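Alginate lyase (Paenibacillus sp. FPU-7, PDB 6KFN) cleaves the glycosidic bonds of alginate, probably by the beta-elimination usual for alginate lyases, on a right-handed parallel beta-helix. Local coordinates at residues I84-M89 with V104-E110; K187-V191 with Q246-W250. Where two conformers were deposited one is given. Residues are numbered along the deposited sequence.

Contact 1: I84-M89 with V104-E110; sequences ITGLKM and VQMDGLE
Two parallel runs, each broken by a turn, pair in register: Ile84 beside Met106 (CA-CA 4.8 Å) on one face, Thr85 beside Asp107 (CA-CA 4.9 Å) and Lys88 beside Glu110 (CA-CA 4.6 Å) on the other. Five backbone hydrogen bonds form the ladder: Ile84 N to Gln105 O (2.8 Å), Asp107 N to Ile84 O (3.0 Å), Gly86 N to Asp107 O (2.9 Å), Glu110 N to Leu87 O (3.0 Å) and Met89 N to Glu110 O (2.9 Å). Gly86 and Gly108, both left-handed (phi/psi 72/20 and 75/29), lie side by side, CA-CA 4.5 Å. They bend successive coils of a pectate lyase-like right-handed beta-helix. In its hydrophobic core Ile96 touches Met89, Met106 and Leu109. Ile84 (m, t) sets CD1 3.8 Å from Val104 CG1 and CG2 4.2 Å from Leu109 CD1. Leu109 (m, t) places CD2 4.2 Å from Leu87 CB. Met89 (m, p, t) curls back, its CE 4.1 Å from Leu109 CD1, whereas the end of Met106 (m, t, m) leads away. On the outer face Lys88 (m, t, t, t) and Glu110 (t, t) extend together, Lys88 CE 3.2 Å and NZ 4.2 Å from Glu110 OE1, beyond a salt bridge. Glu110 OE2 is hydrogen-bonded to Tyr136 OH; Asp107 OD2 (chi1 t) makes a salt bridge to Arg131. Thr85 (m) directs OG1 to a water (2.7 Å) that donates to Gln105 O (2.8 Å).

Contact 2: K187-V191 with Q246-W250; sequences KEGTV and QVAGW
Two type II beta turns meet here, Lys187-Thr190 and Val247-Trp250, with Gly189 and Gly249 as their third residues and Glu188 CA 5.9 Å from Trp250 CA. Lys187 O closes the first turn, accepting from Thr190 N (3.2 Å) and Thr190 OG1 (2.8 Å); Trp250 N donates to Val247 O (3.0 Å) in the second. Lys187 NZ is hydrogen-bonded to Asp185, a sodium ligand. Glu188, chi1 p, puts CB 4.3 Å from Trp250 CB and OE1 3.5 Å from Gln246 CG. Glu188 OE2, also bound by Lys155 N, lies 2.7 Å from a water that accepts from Gln246 NE2 (2.8 Å). Gly189 (phi/psi 97/-21) lies on the indole of Trp250 (chi1 m, chi2 92°): its CA is 3.5 Å from the six-membered ring centroid, a CH-pi contact, and its N is 3.3 Å from CE3. At the ring edge, Trp250 CZ3 is 3.3 Å from Thr190 O and 3.8 Å from Val191 CG2. Trp158 adds an edge-to-face partner to Trp250. Cohesion between these turns therefore rests on van der Waals and CH-pi packing of one indole against a peptide turn, supplemented by a bridging water.

Both contacts belong to one right-handed beta-helix, with contact 1 complete before contact 2 opens along the chain. Their centres lie 29 Å apart, on opposite sides of the chain's centre, and their nearest atoms stay about 14 Å apart. Contact 1 joins consecutive coils within the large curled parallel sheet, through strands 82-85 and 88-92 against 105-107 and 110-114. Contact 2 joins loops that follow strands 184-186 and 241-243, skipping the intervening strand 215-217. One therefore illustrates the coil-to-coil pairing of the helix body, the other the packing of loops that leave the ten-strand sheet, close in sequence to the sodium ligands Asp185 and Gln242.

Contact 1: I84-M89 with V104-E110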
ATOM      1  N   ILE A  84      12.854   4.842  -3.936  1.00  5.34           N
ATOM      2  CA  ILE A  84      13.103   3.466  -3.505  0.66  5.26           C
ATOM      3  C   ILE A  84      12.714   2.581  -4.675  1.00  5.33           C
ATOM      4  O   ILE A  84      11.532   2.512  -5.018  1.00  5.44           O
ATOM      5  CB  ILE A  84      12.277   3.155  -2.242  0.66  5.91           C
ATOM      6  CG1 ILE A  84      12.616   4.136  -1.117  0.66  6.96           C
ATOM      7  CG2 ILE A  84      12.502   1.720  -1.816  0.66  6.17           C
ATOM      8  CD1 ILE A  84      11.577   4.236  -0.044  0.66  7.24           C
ATOM      9  N   THR A  85      13.705   1.949  -5.329  1.00  5.28           N
ATOM     10  CA  THR A  85      13.502   1.425  -6.671  1.00  5.66           C
ATOM     11  C   THR A  85      14.063   0.023  -6.815  1.00  5.79           C
ATOM     12  O   THR A  85      15.231  -0.228  -6.524  1.00  6.67           O
ATOM     13  CB  THR A  85      14.182   2.354  -7.702  1.00  6.76           C
ATOM     14  OG1 THR A  85      13.703   3.677  -7.491  1.00  8.38           O
ATOM     15  CG2 THR A  85      13.896   1.887  -9.102  1.00  9.25           C
ATOM     16  N   GLY A  86      13.241  -0.880  -7.362  1.00  5.98           N
ATOM     17  CA  GLY A  86      13.749  -2.152  -7.827  1.00  6.28           C
ATOM     18  C   GLY A  86      14.152  -3.132  -6.773  1.00  7.35           C
ATOM     19  O   GLY A  86      14.877  -4.060  -7.073  1.00 16.74           O
ATOM     20  N   LEU A  87      13.686  -3.004  -5.566  1.00  6.59           N
ATOM     21  CA  LEU A  87      14.079  -3.835  -4.444  1.00  6.59           C
ATOM     22  C   LEU A  87      12.980  -4.816  -4.062  1.00  6.22           C
ATOM     23  O   LEU A  87      11.795  -4.554  -4.240  1.00  7.49           O
ATOM     24  CB  LEU A  87      14.364  -2.943  -3.234  1.00  7.62           C
ATOM     25  CG  LEU A  87      15.581  -2.012  -3.415  1.00  9.11           C
ATOM     26  CD1 LEU A  87      15.618  -0.961  -2.328  1.00 14.06           C
ATOM     27  CD2 LEU A  87      16.842  -2.794  -3.359  1.00 10.03           C
ATOM     28  N   LYS A  88      13.411  -5.905  -3.467  1.00  6.88           N
ATOM     29  CA  LYS A  88      12.528  -6.810  -2.740  1.00  7.17           C
ATOM     30  C   LYS A  88      12.580  -6.471  -1.254  1.00  6.93           C
ATOM     31  O   LYS A  88      13.649  -6.102  -0.731  1.00  7.80           O
ATOM     32  CB  LYS A  88      12.970  -8.259  -2.970  1.00  9.43           C
ATOM     33  CG  LYS A  88      12.842  -8.728  -4.394  1.00 13.89           C
ATOM     34  CD  LYS A  88      13.399 -10.132  -4.644  1.00 15.55           C
ATOM     35  CE  LYS A  88      13.096 -10.657  -5.993  1.00 26.82           C
ATOM     36  NZ  LYS A  88      13.672 -12.033  -6.120  1.00 40.87           N
ATOM     37  N   MET A  89      11.448  -6.610  -0.573  1.00  6.99           N
ATOM     38  CA  MET A  89      11.351  -6.392   0.861  0.67  6.94           C
ATOM     39  C   MET A  89      10.586  -7.568   1.468  1.00  6.17           C
ATOM     40  O   MET A  89       9.497  -7.899   0.997  1.00  6.68           O
ATOM     41  CB  MET A  89      10.611  -5.087   1.236  0.67  7.26           C
ATOM     42  CG  MET A  89      11.345  -3.772   0.998  0.67  9.12           C
ATOM     43  SD  MET A  89      11.250  -3.213  -0.686  0.67  6.82           S
ATOM     44  CE  MET A  89      12.135  -1.617  -0.508  0.67  7.75           C
ATOM     45  N   VAL A 104       7.887  10.573  -1.400  1.00  4.89           N
ATOM     46  CA  VAL A 104       8.628   9.331  -1.591  1.00  4.98           C
ATOM     47  C   VAL A 104       8.043   8.620  -2.799  1.00  5.20           C
ATOM     48  O   VAL A 104       6.827   8.521  -2.950  1.00  6.59           O
ATOM     49  CB  VAL A 104       8.516   8.464  -0.327  1.00  5.36           C
ATOM     50  CG1 VAL A 104       9.146   7.098  -0.524  1.00  5.93           C
ATOM     51  CG2 VAL A 104       9.123   9.172   0.884  1.00  6.13           C
ATOM     52  N   GLN A 105       8.926   8.131  -3.679  1.00  5.16           N
ATOM     53  CA  GLN A 105       8.531   7.360  -4.850  1.00  5.12           C
ATOM     54  C   GLN A 105       9.052   5.935  -4.720  1.00  5.08           C
ATOM     55  O   GLN A 105      10.262   5.716  -4.718  1.00  6.53           O
ATOM     56  CB  GLN A 105       9.087   7.994  -6.114  1.00  6.83           C
ATOM     57  CG  GLN A 105       8.631   9.394  -6.359  1.00  8.83           C
ATOM     58  CD  GLN A 105       9.044   9.895  -7.710  1.00 12.94           C
ATOM     59  OE1 GLN A 105       8.251   9.944  -8.613  1.00 24.70           O
ATOM     60  NE2 GLN A 105      10.301  10.145  -7.903  1.00 15.83           N
ATOM     61  N   MET A 106       8.136   4.999  -4.604  1.00  5.05           N
ATOM     62  CA  MET A 106       8.427   3.568  -4.555  1.00  5.20           C
ATOM     63  C   MET A 106       8.068   2.976  -5.926  1.00  5.26           C
ATOM     64  O   MET A 106       6.946   3.175  -6.389  1.00  6.04           O
ATOM     65  CB  MET A 106       7.595   2.919  -3.455  1.00  5.32           C
ATOM     66  CG  MET A 106       8.079   3.279  -2.077  1.00  5.93           C
ATOM     67  SD  MET A 106       6.928   2.925  -0.754  1.00  7.34           S
ATOM     68  CE  MET A 106       5.869   4.382  -0.926  1.00  8.28           C
ATOM     69  N   ASP A 107       9.010   2.282  -6.565  1.00  5.02           N
ATOM     70  CA  ASP A 107       8.802   1.852  -7.943  1.00  5.52           C
ATOM     71  C   ASP A 107       9.514   0.521  -8.152  1.00  5.28           C
ATOM     72  O   ASP A 107      10.682   0.388  -7.805  1.00  6.46           O
ATOM     73  CB  ASP A 107       9.357   2.951  -8.868  1.00  6.70           C
ATOM     74  CG  ASP A 107       8.973   2.837 -10.324  1.00  8.50           C
ATOM     75  OD1 ASP A 107       8.483   1.802 -10.766  1.00  9.64           O
ATOM     76  OD2 ASP A 107       9.086   3.901 -11.008  1.00 12.18           O
ATOM     77  N   GLY A 108       8.818  -0.467  -8.720  1.00  5.58           N
ATOM     78  CA  GLY A 108       9.472  -1.713  -9.068  1.00  6.08           C
ATOM     79  C   GLY A 108       9.764  -2.579  -7.870  1.00  5.83           C
ATOM     80  O   GLY A 108      10.731  -3.354  -7.901  1.00  7.42           O
ATOM     81  N   LEU A 109       8.960  -2.491  -6.813  1.00  5.56           N
ATOM     82  CA  LEU A 109       9.190  -3.238  -5.601  1.00  5.54           C
ATOM     83  C   LEU A 109       8.425  -4.556  -5.599  1.00  5.57           C
ATOM     84  O   LEU A 109       7.356  -4.689  -6.194  1.00  6.59           O
ATOM     85  CB  LEU A 109       8.788  -2.415  -4.379  1.00  5.66           C
ATOM     86  CG  LEU A 109       9.388  -1.008  -4.306  1.00  5.99           C
ATOM     87  CD1 LEU A 109       9.091  -0.404  -2.955  1.00  6.73           C
ATOM     88  CD2 LEU A 109      10.892  -1.022  -4.558  1.00  6.31           C
ATOM     89  N   GLU A 110       8.975  -5.513  -4.871  1.00  5.24           N
ATOM     90  CA  GLU A 110       8.324  -6.792  -4.616  1.00  5.53           C
ATOM     91  C   GLU A 110       8.355  -7.002  -3.107  1.00  5.48           C
ATOM     92  O   GLU A 110       9.441  -7.162  -2.547  1.00  6.60           O
ATOM     93  CB  GLU A 110       9.041  -7.905  -5.384  1.00  7.07           C
ATOM     94  CG  GLU A 110       8.386  -9.253  -5.264  1.00  9.41           C
ATOM     95  CD  GLU A 110       9.123 -10.394  -5.957  1.00 10.16           C
ATOM     96  OE1 GLU A 110      10.029 -10.141  -6.749  1.00 13.56           O
ATOM     97  OE2 GLU A 110       8.775 -11.552  -5.659  1.00 12.09           O
TER
HETATM   98  O   HOH W   1      11.479   5.216  -7.217  1.00  9.18           O
HETATM   99  O   HOH W   2      11.938  -5.849  -7.295  1.00 14.00           O
HETATM  100  O   HOH W   3      10.838 -13.429  -5.324  1.00 27.65           O

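Contact 2: K187-V191 with Q246-W250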
ATOM      1  N   LYS A 187      -7.827   4.755   5.427  1.00  4.02           N
ATOM      2  CA  LYS A 187      -8.421   5.100   6.700  1.00  4.19           C
ATOM      3  C   LYS A 187      -9.114   6.457   6.717  1.00  4.04           C
ATOM      4  O   LYS A 187      -8.777   7.407   5.996  1.00  4.18           O
ATOM      5  CB  LYS A 187      -7.361   5.090   7.805  1.00  4.99           C
ATOM      6  CG  LYS A 187      -6.782   3.701   8.051  1.00  6.67           C
ATOM      7  CD  LYS A 187      -7.889   2.727   8.482  1.00 24.50           C
ATOM      8  CE  LYS A 187      -7.469   1.344   8.838  1.00 44.91           C
ATOM      9  NZ  LYS A 187      -8.598   0.409   9.074  1.00 64.15           N
ATOM     10  N   GLU A 188     -10.079   6.534   7.639  1.00  4.28           N
ATOM     11  CA  GLU A 188     -10.648   7.805   8.041  1.00  4.35           C
ATOM     12  C   GLU A 188      -9.533   8.788   8.358  1.00  4.24           C
ATOM     13  O   GLU A 188      -8.528   8.449   8.982  1.00  4.55           O
ATOM     14  CB  GLU A 188     -11.577   7.606   9.243  1.00  4.71           C
ATOM     15  CG  GLU A 188     -10.941   6.989  10.506  1.00  5.22           C
ATOM     16  CD  GLU A 188     -10.993   5.465  10.629  1.00  5.13           C
ATOM     17  OE1 GLU A 188     -10.930   4.756   9.596  1.00  5.25           O
ATOM     18  OE2 GLU A 188     -11.079   5.018  11.795  1.00  6.09           O
ATOM     19  N   GLY A 189      -9.756  10.044   7.965  1.00  4.32           N
ATOM     20  CA  GLY A 189      -8.802  11.124   8.168  1.00  4.69           C
ATOM     21  C   GLY A 189      -7.920  11.427   6.979  1.00  4.65           C
ATOM     22  O   GLY A 189      -7.351  12.511   6.915  1.00  5.09           O
ATOM     23  N   THR A 190      -7.780  10.455   6.061  1.00  4.27           N
ATOM     24  CA  THR A 190      -7.006  10.673   4.849  1.00  4.32           C
ATOM     25  C   THR A 190      -7.865  11.325   3.785  1.00  4.19           C
ATOM     26  O   THR A 190      -9.075  11.075   3.698  1.00  4.39           O
ATOM     27  CB  THR A 190      -6.418   9.359   4.310  1.00  4.26           C
ATOM     28  OG1 THR A 190      -7.455   8.504   3.781  1.00  4.31           O
ATOM     29  CG2 THR A 190      -5.584   8.633   5.342  1.00  4.79           C
ATOM     30  N   VAL A 191      -7.214  12.123   2.942  1.00  4.30           N
ATOM     31  CA  VAL A 191      -7.866  12.825   1.849  1.00  4.49           C
ATOM     32  C   VAL A 191      -7.089  12.605   0.563  1.00  4.25           C
ATOM     33  O   VAL A 191      -5.882  12.779   0.530  1.00  4.52           O
ATOM     34  CB  VAL A 191      -7.974  14.331   2.166  1.00  5.34           C
ATOM     35  CG1 VAL A 191      -8.500  15.095   1.055  1.00  6.94           C
ATOM     36  CG2 VAL A 191      -8.798  14.570   3.428  1.00  7.24           C
ATOM     37  N   GLN A 246     -16.464   5.946   9.741  1.00  5.06           N
ATOM     38  CA  GLN A 246     -15.976   5.709  11.085  1.00  5.40           C
ATOM     39  C   GLN A 246     -16.097   6.914  11.986  1.00  5.62           C
ATOM     40  O   GLN A 246     -16.130   6.765  13.224  1.00  6.72           O
ATOM     41  CB  GLN A 246     -14.507   5.286  11.027  1.00  6.49           C
ATOM     42  CG  GLN A 246     -14.264   4.017  10.273  1.00  7.86           C
ATOM     43  CD  GLN A 246     -15.227   2.871  10.602  1.00 13.35           C
ATOM     44  OE1 GLN A 246     -16.194   2.596   9.870  1.00 15.36           O
ATOM     45  NE2 GLN A 246     -14.985   2.255  11.738  1.00 20.39           N
ATOM     46  N   VAL A 247     -16.103   8.105  11.386  1.00  5.80           N
ATOM     47  CA  VAL A 247     -16.212   9.401  12.033  1.00  5.98           C
ATOM     48  C   VAL A 247     -17.091  10.217  11.110  1.00  5.90           C
ATOM     49  O   VAL A 247     -16.915  10.149   9.885  1.00  5.79           O
ATOM     50  CB  VAL A 247     -14.807  10.069  12.177  1.00  6.65           C
ATOM     51  CG1 VAL A 247     -14.953  11.472  12.752  1.00  7.27           C
ATOM     52  CG2 VAL A 247     -13.894   9.221  13.004  1.00  8.03           C
ATOM     53  N   ALA A 248     -18.079  10.943  11.656  1.00  6.89           N
ATOM     54  CA  ALA A 248     -18.997  11.682  10.794  1.00  6.41           C
ATOM     55  C   ALA A 248     -18.238  12.566   9.796  1.00  5.87           C
ATOM     56  O   ALA A 248     -17.233  13.216  10.142  1.00  7.23           O
ATOM     57  CB  ALA A 248     -19.951  12.528  11.620  1.00  7.85           C
ATOM     58  N   GLY A 249     -18.740  12.604   8.565  1.00  6.08           N
ATOM     59  CA  GLY A 249     -18.140  13.400   7.527  1.00  6.54           C
ATOM     60  C   GLY A 249     -16.945  12.769   6.848  1.00  5.69           C
ATOM     61  O   GLY A 249     -16.363  13.398   5.964  1.00  6.55           O
ATOM     62  N   TRP A 250     -16.584  11.546   7.255  1.00  5.36           N
ATOM     63  CA  TRP A 250     -15.572  10.746   6.577  1.00  4.82           C
ATOM     64  C   TRP A 250     -16.271   9.628   5.806  1.00  4.52           C
ATOM     65  O   TRP A 250     -17.480   9.444   5.884  1.00  5.63           O
ATOM     66  CB  TRP A 250     -14.504  10.262   7.585  1.00  5.04           C
ATOM     67  CG  TRP A 250     -13.718  11.415   8.122  1.00  4.97           C
ATOM     68  CD1 TRP A 250     -13.978  12.139   9.265  1.00  5.26           C
ATOM     69  CD2 TRP A 250     -12.613  12.069   7.490  1.00  4.78           C
ATOM     70  NE1 TRP A 250     -13.079  13.171   9.390  1.00  5.50           N
ATOM     71  CE2 TRP A 250     -12.242  13.153   8.314  1.00  4.86           C
ATOM     72  CE3 TRP A 250     -11.922  11.868   6.293  1.00  4.81           C
ATOM     73  CZ2 TRP A 250     -11.209  14.034   7.955  1.00  5.36           C
ATOM     74  CZ3 TRP A 250     -10.896  12.721   5.950  1.00  5.32           C
ATOM     75  CH2 TRP A 250     -10.551  13.807   6.777  1.00  5.30           C
TER
HETATM   76  O   HOH W   4     -12.644   3.115  12.958  1.00 16.57           O